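Local coordinates for CpuTA1 (Curtobacterium pusillum, PDB 5K3W), which is a PLP-binding protein of the class IV aminotransferase family, modelled with pyridoxal-5'-phosphate and 3-aminobenzoic acid and assembled from two copies of the chain, at residues A[65-70]-A[301-306]; A[259-264]-A[282-287]; A[7-12]-A[90-95]; A[158-163]-A[202-207]. All coordinates share one frame; numbering follows the deposited sequence.

In the fold
Contacts 1 and 3 belong to the half of the chain built on the antiparallel sheet: contact 1 lays the C-terminal helix 290-307 on the edge strand 65-66, and contact 3 sets helix 90-108 against strand 5-9. They touch through the Glu70-Arg94 salt bridge between helices 69-82 and 90-108. Contacts 2 and 4 lie in the other half and meet where Leu260 packs on Ala205. Contact 3 is buried and mainly apolar, with one indole hydrogen bond. The other three are partly buried and more polar: a water bridge in contact 1, a salt bridge in contact 2, a histidine-carboxylate network in contact 4, whose Glu207 reaches the cofactor.

Contact 1 of 4, residues A[65-70]-A[301-306]; sequences HPQALE and LARTDL
The Arg303 guanidinium has the amide carbon CD of Gln67 over one face, the amide and guanidinium planes being turned 51° apart, while the methyl of Ala68 approaches it obliquely. At the edge of the His65 imidazole, near the ring plane, sits Asp305 OD1, 3.9 Å from CD2; the carboxylate stands almost upright to the ring, and His65 also stacks on the ring of His308, evidently from the His-tag. In this class IV aminotransferase fold, these groups join the end of the C-terminal helix 290-307 to strand 65-66, an outer strand of the antiparallel sheet, and to the loop leading into helix 69-82.

Gln67 carries much of the contact. Its CG lies anti to the carbonyl carbon (chi1 -64°) and the chain runs on extended, so that its methylenes pass across the hydroxyl of Thr304. The amide beyond them is held from outside: NE2 donates to Leu300 O and OE1 accepts from Gln274 NE2. Arg303 NH1 comes within 3.3 Å of Gln67 OE1 at an angle too poor for a hydrogen bond, and is bonded to Leu300 O instead. Arg303 reaches this place from the crowded chi1 position (68°), between the backbone N and the carbonyl carbon, with further bends along its chain.

Thr304 divides its two branches. CG2, anti to the backbone N, packs 3.8 Å from His65 CB and also touches the carbonyl oxygen of Pro66. OG1 turns to a water that bridges the segments, lying 3.0 Å from Thr304 OG1 and accepting the N-H of the N-cap residue Ala68 at 2.8 Å from its N.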
# COMPACT_ATOMS: atom_id res chain seq x y z
N HIS A 65 9.42 -23.27 17.01
CA HIS A 65 8.41 -23.71 16.06
C HIS A 65 7.59 -22.55 15.53
O HIS A 65 7.01 -21.80 16.32
CB HIS A 65 7.46 -24.73 16.71
CG HIS A 65 8.15 -25.91 17.29
ND1 HIS A 65 8.79 -26.85 16.51
CD2 HIS A 65 8.32 -26.31 18.57
CE1 HIS A 65 9.31 -27.78 17.29
NE2 HIS A 65 9.04 -27.47 18.54
N PRO A 66 7.48 -22.40 14.21
CA PRO A 66 6.52 -21.45 13.65
C PRO A 66 5.09 -21.88 13.94
O PRO A 66 4.70 -23.02 13.69
CB PRO A 66 6.82 -21.50 12.14
CG PRO A 66 8.11 -22.25 12.01
CD PRO A 66 8.18 -23.17 13.17
N GLN A 67 4.29 -20.95 14.46
CA GLN A 67 2.92 -21.29 14.81
C GLN A 67 2.00 -21.22 13.59
O GLN A 67 2.05 -20.27 12.80
CB GLN A 67 2.38 -20.34 15.88
CG GLN A 67 3.08 -20.42 17.20
CD GLN A 67 2.38 -19.57 18.24
OE1 GLN A 67 1.93 -18.46 17.95
NE2 GLN A 67 2.26 -20.10 19.44
N ALA A 68 1.14 -22.23 13.45
CA ALA A 68 0.11 -22.23 12.42
C ALA A 68 0.71 -22.09 11.03
O ALA A 68 0.14 -21.44 10.14
CB ALA A 68 -0.93 -21.13 12.69
N LEU A 69 1.87 -22.72 10.82
CA LEU A 69 2.65 -22.47 9.61
C LEU A 69 1.83 -22.75 8.35
O LEU A 69 1.89 -21.98 7.38
CB LEU A 69 3.94 -23.29 9.61
CG LEU A 69 4.87 -23.06 8.41
CD1 LEU A 69 5.25 -21.58 8.29
CD2 LEU A 69 6.12 -23.92 8.43
N GLU A 70 1.06 -23.84 8.34
CA GLU A 70 0.34 -24.21 7.13
C GLU A 70 -0.80 -23.24 6.85
O GLU A 70 -1.03 -22.87 5.69
CB GLU A 70 -0.18 -25.65 7.23
CG GLU A 70 -0.85 -26.20 5.97
CD GLU A 70 0.13 -26.46 4.81
OE1 GLU A 70 1.35 -26.56 5.03
OE2 GLU A 70 -0.33 -26.59 3.66
N LEU A 301 0.36 -19.25 23.33
CA LEU A 301 1.81 -19.42 23.25
C LEU A 301 2.23 -20.88 23.18
O LEU A 301 3.31 -21.19 22.66
CB LEU A 301 2.50 -18.75 24.45
CG LEU A 301 2.54 -17.22 24.41
CD1 LEU A 301 3.11 -16.67 25.72
CD2 LEU A 301 3.34 -16.72 23.21
N ALA A 302 1.40 -21.80 23.68
CA ALA A 302 1.77 -23.20 23.83
C ALA A 302 1.14 -24.13 22.80
O ALA A 302 1.45 -25.32 22.82
CB ALA A 302 1.39 -23.69 25.22
N ARG A 303 0.25 -23.62 21.93
CA ARG A 303 -0.54 -24.51 21.09
C ARG A 303 0.31 -25.32 20.11
O ARG A 303 0.00 -26.48 19.82
CB ARG A 303 -1.60 -23.71 20.33
CG ARG A 303 -1.05 -22.76 19.28
CD ARG A 303 -1.95 -21.55 19.18
NE ARG A 303 -2.07 -21.05 17.82
CZ ARG A 303 -1.74 -19.82 17.44
NH1 ARG A 303 -1.27 -18.96 18.32
NH2 ARG A 303 -1.91 -19.45 16.18
N THR A 304 1.39 -24.73 19.60
CA THR A 304 2.17 -25.41 18.57
C THR A 304 3.04 -26.52 19.14
O THR A 304 3.39 -27.45 18.41
CB THR A 304 3.03 -24.39 17.82
OG1 THR A 304 2.20 -23.29 17.42
CG2 THR A 304 3.65 -25.00 16.57
N ASP A 305 3.41 -26.44 20.43
CA ASP A 305 4.10 -27.55 21.07
C ASP A 305 3.30 -28.85 20.99
O ASP A 305 3.86 -29.93 20.77
CB ASP A 305 4.40 -27.21 22.53
CG ASP A 305 5.36 -26.05 22.68
OD1 ASP A 305 6.38 -26.00 21.93
OD2 ASP A 305 5.10 -25.19 23.54
N LEU A 306 1.98 -28.76 21.19
CA LEU A 306 1.12 -29.92 20.99
C LEU A 306 1.41 -30.60 19.65
O LEU A 306 1.71 -31.80 19.60
CB LEU A 306 -0.35 -29.50 21.07
CG LEU A 306 -0.99 -29.18 22.43
CD1 LEU A 306 -1.06 -30.43 23.32
CD2 LEU A 306 -0.27 -28.02 23.17
O HOH W 1 0.26 -24.20 15.30

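Contact 2 of 4, residues A[259-264]-A[282-287]; sequences ELRDAE and DDREYP
Arg261 NH1 donates to Asp282 OD2 at 2.6 Å, with an N-H...O angle of 150°, in a salt bridge that uses the anti lone pair of the oxygen and lies near the guanidinium plane. NH2 adds a weak bond to the same oxygen, which also bonds Thr153 OG1. A bend at chi2 (-92°) swings the arginine out from the end of helix 257-261 toward Asp282.

The second strong bond runs the other way: Tyr286 OH donates to Arg261 O at 2.7 Å, in the carbonyl plane and on a lone pair. A water joins the two bonds, giving a proton to Tyr286 OH and accepting one from Arg261 NH1 3.0 Å away.

Farther out, the edge of the Tyr286 ring meets Ala263 O, with CE2 at 3.6 Å. Pro287 lays CG and CD against Glu264 O, and Arg284 NH2 comes up obliquely to Arg261 CD, the two chains crossing at about a right angle. The contact thus fastens the exit of helix 257-261 to the chain around strand 284-285. Arg261 is gripped at both backbone and side chain, and the negative charge of Asp282 probably eases the repulsion between Arg261 and the like-charged Arg284 nearby.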
# COMPACT_ATOMS: atom_id res chain seq x y z
N GLU A 259 -23.47 -3.22 18.47
CA GLU A 259 -23.25 -4.44 19.25
C GLU A 259 -21.87 -4.44 19.89
O GLU A 259 -21.70 -4.89 21.03
CB GLU A 259 -23.45 -5.67 18.37
CG GLU A 259 -23.21 -6.98 19.12
CD GLU A 259 -23.48 -8.22 18.27
OE1 GLU A 259 -22.89 -9.28 18.57
OE2 GLU A 259 -24.28 -8.13 17.31
N LEU A 260 -20.87 -3.93 19.18
CA LEU A 260 -19.51 -3.89 19.70
C LEU A 260 -19.42 -3.11 21.01
O LEU A 260 -18.68 -3.50 21.93
CB LEU A 260 -18.60 -3.28 18.64
CG LEU A 260 -17.09 -3.34 18.68
CD1 LEU A 260 -16.63 -4.74 18.38
CD2 LEU A 260 -16.56 -2.33 17.65
N ARG A 261 -20.15 -1.99 21.12
CA ARG A 261 -20.16 -1.20 22.35
C ARG A 261 -20.75 -1.96 23.52
O ARG A 261 -20.32 -1.77 24.66
CB ARG A 261 -20.96 0.09 22.16
CG ARG A 261 -20.74 0.77 20.85
CD ARG A 261 -19.64 1.80 20.97
NE ARG A 261 -19.34 2.42 19.68
CZ ARG A 261 -18.28 3.19 19.46
NH1 ARG A 261 -17.41 3.42 20.43
NH2 ARG A 261 -18.08 3.71 18.25
N ASP A 262 -21.76 -2.79 23.27
CA ASP A 262 -22.47 -3.51 24.31
C ASP A 262 -21.79 -4.80 24.72
O ASP A 262 -22.37 -5.56 25.50
CB ASP A 262 -23.91 -3.81 23.88
CG ASP A 262 -24.68 -2.56 23.49
OD1 ASP A 262 -24.45 -1.49 24.10
OD2 ASP A 262 -25.52 -2.65 22.57
N ALA A 263 -20.60 -5.07 24.21
CA ALA A 263 -19.92 -6.32 24.52
C ALA A 263 -19.44 -6.35 25.96
O ALA A 263 -19.19 -5.31 26.58
CB ALA A 263 -18.74 -6.53 23.57
N GLU A 264 -19.32 -7.55 26.52
CA GLU A 264 -18.84 -7.67 27.89
C GLU A 264 -17.32 -7.57 27.95
O GLU A 264 -16.78 -7.00 28.91
CB GLU A 264 -19.31 -8.98 28.51
CG GLU A 264 -20.70 -8.90 29.07
CD GLU A 264 -21.48 -10.18 28.87
OE1 GLU A 264 -20.89 -11.27 29.01
OE2 GLU A 264 -22.69 -10.08 28.55
N ASP A 282 -12.98 3.82 22.59
CA ASP A 282 -13.48 5.18 22.46
C ASP A 282 -13.80 5.76 23.84
O ASP A 282 -14.83 6.41 24.04
CB ASP A 282 -14.69 5.23 21.54
CG ASP A 282 -14.35 4.89 20.11
OD1 ASP A 282 -13.22 5.21 19.66
OD2 ASP A 282 -15.21 4.29 19.43
N ASP A 283 -12.93 5.50 24.80
CA ASP A 283 -13.03 6.05 26.15
C ASP A 283 -14.19 5.50 26.98
O ASP A 283 -14.33 5.89 28.15
CB ASP A 283 -13.12 7.58 26.13
CG ASP A 283 -11.87 8.23 25.56
OD1 ASP A 283 -10.76 7.85 26.00
OD2 ASP A 283 -12.00 9.10 24.67
N ARG A 284 -15.02 4.60 26.44
CA ARG A 284 -15.85 3.77 27.28
C ARG A 284 -14.99 2.66 27.87
O ARG A 284 -14.21 2.03 27.14
CB ARG A 284 -17.03 3.18 26.50
CG ARG A 284 -17.69 2.00 27.21
CD ARG A 284 -19.00 1.55 26.56
NE ARG A 284 -20.12 2.44 26.89
CZ ARG A 284 -20.64 3.32 26.04
NH1 ARG A 284 -21.65 4.09 26.43
NH2 ARG A 284 -20.15 3.42 24.80
N GLU A 285 -15.09 2.45 29.18
CA GLU A 285 -14.29 1.43 29.85
C GLU A 285 -14.90 0.05 29.66
O GLU A 285 -16.12 -0.12 29.61
CB GLU A 285 -14.18 1.69 31.35
CG GLU A 285 -14.16 3.16 31.74
CD GLU A 285 -12.77 3.65 32.06
OE1 GLU A 285 -11.78 3.00 31.65
OE2 GLU A 285 -12.67 4.67 32.76
N TYR A 286 -14.02 -0.95 29.59
CA TYR A 286 -14.39 -2.34 29.50
C TYR A 286 -13.60 -3.14 30.52
O TYR A 286 -12.39 -2.90 30.69
CB TYR A 286 -14.14 -2.87 28.08
CG TYR A 286 -15.11 -2.32 27.07
CD1 TYR A 286 -14.96 -1.04 26.57
CD2 TYR A 286 -16.21 -3.06 26.65
CE1 TYR A 286 -15.87 -0.51 25.67
CE2 TYR A 286 -17.11 -2.55 25.74
CZ TYR A 286 -16.93 -1.27 25.26
OH TYR A 286 -17.82 -0.74 24.36
N PRO A 287 -14.23 -4.08 31.20
CA PRO A 287 -13.49 -4.89 32.18
C PRO A 287 -12.58 -5.89 31.48
O PRO A 287 -12.88 -6.39 30.39
CB PRO A 287 -14.60 -5.60 32.97
CG PRO A 287 -15.74 -5.69 32.00
CD PRO A 287 -15.63 -4.52 31.05
O HOH W 2 -17.31 2.02 23.08

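Contact 3 of 4, residues A[7-12]-A[90-95]; sequences LTVTAP and AAVWRE
One hydrogen bond spans the contact. Trp93 NE1 gives its proton to Pro12 O at 2.8 Å, with an N-H...O angle of 147°; the oxygen lies near the indole plane and receives the proton on a lone pair in its own carbonyl plane. This satisfies the polar atom of an otherwise apolar, buried ring and fixes how the ring is turned. CG of Trp93 stands anti to the carbonyl carbon, and chi2 of 98° sets the ring across the side-chain stem, so that the N-H edge meets the proline carbonyl while a face turns to Val9.

A CH-pi contact covers that face. Val9 CG2 stands 4.1 Å from the centroid of the six-membered ring of Trp93, only 19° off the normal, with CZ3 and CH2 its nearest atoms. Val9 CG1 lies above the same plane, displaced toward the rim.

The rest is van der Waals packing. Val9 CG1 meets Val92 CG1 tip to tip at 3.9 Å, both methyls being anti to their backbone N. Val92 also sets both methyls against the backbone carbonyl of Ala11, CG1 lying 3.8 Å from its O. Beside the hydrogen bond, Pro12 CB rests 3.8 Å from Trp93 CZ2, so the proline touches the indole with its ring as well as its carbonyl.

Together these contacts seat the first turns of helix 90-108 against the end of strand 5-9 and the loop after it. Strand 5-9 runs between strands 32-35 and 131-138; Trp93 also touches Val134 of the latter, and Leu73 of helix 69-82 packs on Trp93 as well.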
# COMPACT_ATOMS: atom_id res chain seq x y z
N LEU A 7 16.71 -14.74 4.14
CA LEU A 7 16.77 -15.69 3.04
C LEU A 7 16.14 -15.04 1.82
O LEU A 7 15.01 -14.55 1.88
CB LEU A 7 16.04 -16.99 3.37
CG LEU A 7 16.68 -17.86 4.47
CD1 LEU A 7 15.61 -18.56 5.25
CD2 LEU A 7 17.64 -18.88 3.87
N THR A 8 16.90 -15.00 0.72
CA THR A 8 16.35 -14.64 -0.57
C THR A 8 15.65 -15.85 -1.15
O THR A 8 16.27 -16.91 -1.28
CB THR A 8 17.46 -14.19 -1.51
OG1 THR A 8 18.17 -13.11 -0.91
CG2 THR A 8 16.88 -13.74 -2.84
N VAL A 9 14.37 -15.72 -1.48
CA VAL A 9 13.63 -16.80 -2.12
C VAL A 9 13.77 -16.62 -3.63
O VAL A 9 13.20 -15.69 -4.21
CB VAL A 9 12.17 -16.81 -1.68
CG1 VAL A 9 11.42 -17.96 -2.37
CG2 VAL A 9 12.08 -16.95 -0.15
N THR A 10 14.56 -17.48 -4.26
CA THR A 10 14.78 -17.36 -5.70
C THR A 10 13.76 -18.13 -6.53
O THR A 10 13.77 -18.01 -7.76
CB THR A 10 16.18 -17.84 -6.06
OG1 THR A 10 16.30 -19.23 -5.70
CG2 THR A 10 17.23 -17.03 -5.33
N ALA A 11 12.90 -18.93 -5.92
CA ALA A 11 11.83 -19.63 -6.63
C ALA A 11 10.53 -19.43 -5.87
O ALA A 11 9.94 -20.39 -5.36
CB ALA A 11 12.16 -21.11 -6.81
N PRO A 12 10.07 -18.19 -5.75
CA PRO A 12 8.92 -17.94 -4.86
C PRO A 12 7.60 -18.47 -5.38
O PRO A 12 6.71 -18.75 -4.57
CB PRO A 12 8.90 -16.40 -4.74
CG PRO A 12 9.64 -15.91 -5.96
CD PRO A 12 10.65 -16.96 -6.32
N ALA A 90 4.46 -23.44 -2.11
CA ALA A 90 4.33 -23.62 -0.67
C ALA A 90 5.50 -24.40 -0.08
O ALA A 90 5.92 -24.14 1.05
CB ALA A 90 3.00 -24.32 -0.34
N ALA A 91 6.05 -25.34 -0.85
CA ALA A 91 7.13 -26.19 -0.34
C ALA A 91 8.45 -25.44 -0.26
O ALA A 91 9.31 -25.78 0.56
CB ALA A 91 7.29 -27.43 -1.23
N VAL A 92 8.66 -24.44 -1.12
CA VAL A 92 9.84 -23.59 -1.00
C VAL A 92 9.71 -22.67 0.20
O VAL A 92 10.63 -22.53 1.01
CB VAL A 92 10.06 -22.79 -2.30
CG1 VAL A 92 11.22 -21.82 -2.12
CG2 VAL A 92 10.32 -23.73 -3.46
N TRP A 93 8.55 -22.02 0.34
CA TRP A 93 8.36 -21.09 1.45
C TRP A 93 8.43 -21.81 2.80
O TRP A 93 9.06 -21.32 3.75
CB TRP A 93 7.03 -20.36 1.28
CG TRP A 93 7.07 -19.32 0.21
CD1 TRP A 93 6.64 -19.45 -1.08
CD2 TRP A 93 7.59 -17.98 0.33
NE1 TRP A 93 6.85 -18.27 -1.77
CE2 TRP A 93 7.43 -17.36 -0.92
CE3 TRP A 93 8.17 -17.25 1.38
CZ2 TRP A 93 7.83 -16.03 -1.16
CZ3 TRP A 93 8.56 -15.93 1.15
CH2 TRP A 93 8.39 -15.34 -0.11
N ARG A 94 7.80 -22.99 2.90
CA ARG A 94 7.90 -23.77 4.13
C ARG A 94 9.36 -24.07 4.45
O ARG A 94 9.84 -23.80 5.56
CB ARG A 94 7.10 -25.07 3.99
CG ARG A 94 7.19 -25.97 5.21
CD ARG A 94 6.44 -27.28 5.02
NE ARG A 94 5.05 -27.08 4.61
CZ ARG A 94 4.54 -27.47 3.44
NH1 ARG A 94 5.29 -28.09 2.54
NH2 ARG A 94 3.26 -27.24 3.18
N GLU A 95 10.09 -24.61 3.48
CA GLU A 95 11.49 -24.92 3.69
C GLU A 95 12.27 -23.67 4.05
O GLU A 95 13.14 -23.70 4.93
CB GLU A 95 12.07 -25.61 2.45
CG GLU A 95 11.74 -27.11 2.37
CD GLU A 95 12.65 -27.96 3.26
OE1 GLU A 95 13.87 -27.93 3.06
OE2 GLU A 95 12.14 -28.65 4.18

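Contact 4 of 4, residues A[158-163]-A[202-207]; sequences YRHDVA and DGYALE. With PLP (pyridoxal-5'-phosphate), chain C.
His160 takes the crowded chi1 position (79°), CG between the backbone N and the carbonyl carbon, which brings ND1 round to the same carboxylate that its own backbone N-H faces. The result is a histidine-carboxylate pair in a class IV aminotransferase fold, on the type I turn Arg159-Val162. His160 ND1 donates to Asp202 OD2 at 2.5 Å, nearly straight at 164° and in the imidazole plane, though from above the carboxylate plane. The backbone N of His160 bonds the syn lone pair of Asp202 OD1 at 3.0 Å and OD2 weakly; OD1 also accepts from Ser200 OG.

Arg159 lays a guanidinium face over Asp202 OD2, an attraction of charges alone, while its NH1 donates to Asp161 OD2 at 2.9 Å. This positive charge between two aspartates probably steadies both carboxylates. Tyr204 turns its edge to one face of His160, planes 56° apart, and Asp161 CB covers the opposite face.

Tyr158 stacks on Tyr158 of the second subunit, placing the turn beside the dimer interface. At the far end of 202-207, Glu207 OE1, also bonded to Leu231 N, lies 3.0 Å from the pyridine N1 of PLP.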
# COMPACT_ATOMS: atom_id res chain seq x y z
N TYR A 158 -14.96 1.69 3.61
CA TYR A 158 -15.54 0.68 2.73
C TYR A 158 -16.84 0.14 3.31
O TYR A 158 -17.02 0.05 4.52
CB TYR A 158 -14.56 -0.47 2.51
CG TYR A 158 -13.34 -0.13 1.70
CD1 TYR A 158 -13.40 0.79 0.67
CD2 TYR A 158 -12.11 -0.74 1.97
CE1 TYR A 158 -12.28 1.10 -0.09
CE2 TYR A 158 -10.99 -0.43 1.22
CZ TYR A 158 -11.08 0.49 0.19
OH TYR A 158 -9.97 0.80 -0.57
N ARG A 159 -17.76 -0.21 2.41
CA ARG A 159 -18.90 -1.00 2.81
C ARG A 159 -18.44 -2.40 3.22
O ARG A 159 -17.46 -2.93 2.68
CB ARG A 159 -19.92 -1.10 1.67
CG ARG A 159 -20.77 0.14 1.47
CD ARG A 159 -21.72 -0.01 0.29
NE ARG A 159 -22.52 -1.23 0.37
CZ ARG A 159 -23.60 -1.36 1.14
NH1 ARG A 159 -24.27 -2.51 1.17
NH2 ARG A 159 -24.00 -0.35 1.91
N HIS A 160 -19.14 -3.00 4.18
CA HIS A 160 -18.77 -4.34 4.61
C HIS A 160 -18.68 -5.32 3.44
O HIS A 160 -18.02 -6.35 3.56
CB HIS A 160 -19.78 -4.86 5.65
CG HIS A 160 -21.05 -5.36 5.05
ND1 HIS A 160 -22.02 -4.52 4.55
CD2 HIS A 160 -21.49 -6.62 4.83
CE1 HIS A 160 -23.01 -5.24 4.06
NE2 HIS A 160 -22.71 -6.52 4.21
N ASP A 161 -19.31 -5.01 2.30
CA ASP A 161 -19.43 -5.97 1.20
C ASP A 161 -18.52 -5.64 0.01
O ASP A 161 -18.74 -6.17 -1.08
CB ASP A 161 -20.89 -6.06 0.75
CG ASP A 161 -21.46 -4.71 0.28
OD1 ASP A 161 -20.68 -3.75 0.10
OD2 ASP A 161 -22.68 -4.62 0.08
N VAL A 162 -17.49 -4.81 0.19
CA VAL A 162 -16.68 -4.42 -0.97
C VAL A 162 -15.99 -5.62 -1.60
O VAL A 162 -15.70 -5.60 -2.80
CB VAL A 162 -15.65 -3.33 -0.60
CG1 VAL A 162 -16.34 -1.98 -0.40
CG2 VAL A 162 -14.86 -3.73 0.63
N ALA A 163 -15.71 -6.66 -0.81
CA ALA A 163 -15.02 -7.83 -1.37
C ALA A 163 -15.88 -8.55 -2.39
O ALA A 163 -15.35 -9.18 -3.31
CB ALA A 163 -14.60 -8.79 -0.25
N ASP A 202 -21.13 1.23 6.35
CA ASP A 202 -22.49 0.88 6.72
C ASP A 202 -22.60 0.44 8.17
O ASP A 202 -23.65 -0.08 8.58
CB ASP A 202 -23.06 -0.21 5.79
CG ASP A 202 -22.00 -1.21 5.32
OD1 ASP A 202 -20.86 -1.21 5.83
OD2 ASP A 202 -22.32 -2.01 4.42
N GLY A 203 -21.53 0.61 8.95
CA GLY A 203 -21.60 0.48 10.40
C GLY A 203 -21.26 -0.87 10.98
O GLY A 203 -21.69 -1.16 12.10
N TYR A 204 -20.49 -1.71 10.28
CA TYR A 204 -20.14 -3.03 10.79
C TYR A 204 -18.70 -3.07 11.29
O TYR A 204 -17.78 -2.62 10.60
CB TYR A 204 -20.34 -4.11 9.73
CG TYR A 204 -21.79 -4.36 9.43
CD1 TYR A 204 -22.58 -5.10 10.30
CD2 TYR A 204 -22.38 -3.84 8.28
CE1 TYR A 204 -23.92 -5.32 10.03
CE2 TYR A 204 -23.71 -4.07 8.00
CZ TYR A 204 -24.48 -4.81 8.88
OH TYR A 204 -25.81 -5.02 8.58
N ALA A 205 -18.53 -3.60 12.50
CA ALA A 205 -17.20 -3.86 13.02
C ALA A 205 -16.45 -4.77 12.06
O ALA A 205 -16.99 -5.78 11.61
CB ALA A 205 -17.29 -4.51 14.41
N LEU A 206 -15.22 -4.39 11.72
CA LEU A 206 -14.44 -5.15 10.74
C LEU A 206 -13.26 -5.86 11.39
O LEU A 206 -13.32 -7.06 11.65
CB LEU A 206 -13.94 -4.23 9.63
CG LEU A 206 -15.00 -3.63 8.69
CD1 LEU A 206 -14.32 -2.76 7.65
CD2 LEU A 206 -15.84 -4.72 8.00
N GLU A 207 -12.17 -5.13 11.62
CA GLU A 207 -10.92 -5.71 12.11
C GLU A 207 -10.03 -4.55 12.54
O GLU A 207 -10.39 -3.37 12.39
CB GLU A 207 -10.24 -6.57 11.04
CG GLU A 207 -9.43 -5.79 9.98
CD GLU A 207 -9.03 -6.66 8.77
OE1 GLU A 207 -8.73 -7.86 8.97
OE2 GLU A 207 -9.02 -6.16 7.61
N1 PLP C . -5.99 -8.12 10.16
C2 PLP C . -4.93 -7.64 9.45
C2A PLP C . -5.11 -6.47 8.50
C3 PLP C . -3.70 -8.25 9.58
O3 PLP C . -2.63 -7.73 8.82
C4 PLP C . -3.54 -9.32 10.42
C4A PLP C . -2.22 -10.00 10.64
C5 PLP C . -4.59 -9.79 11.14
C6 PLP C . -5.83 -9.19 11.00
C5A PLP C . -4.40 -10.97 12.09
O4P PLP C . -3.91 -12.13 11.44
P PLP C . -3.00 -13.18 12.22
O1P PLP C . -3.66 -13.59 13.52
O2P PLP C . -1.63 -12.61 12.51
O3P PLP C . -2.84 -14.42 11.39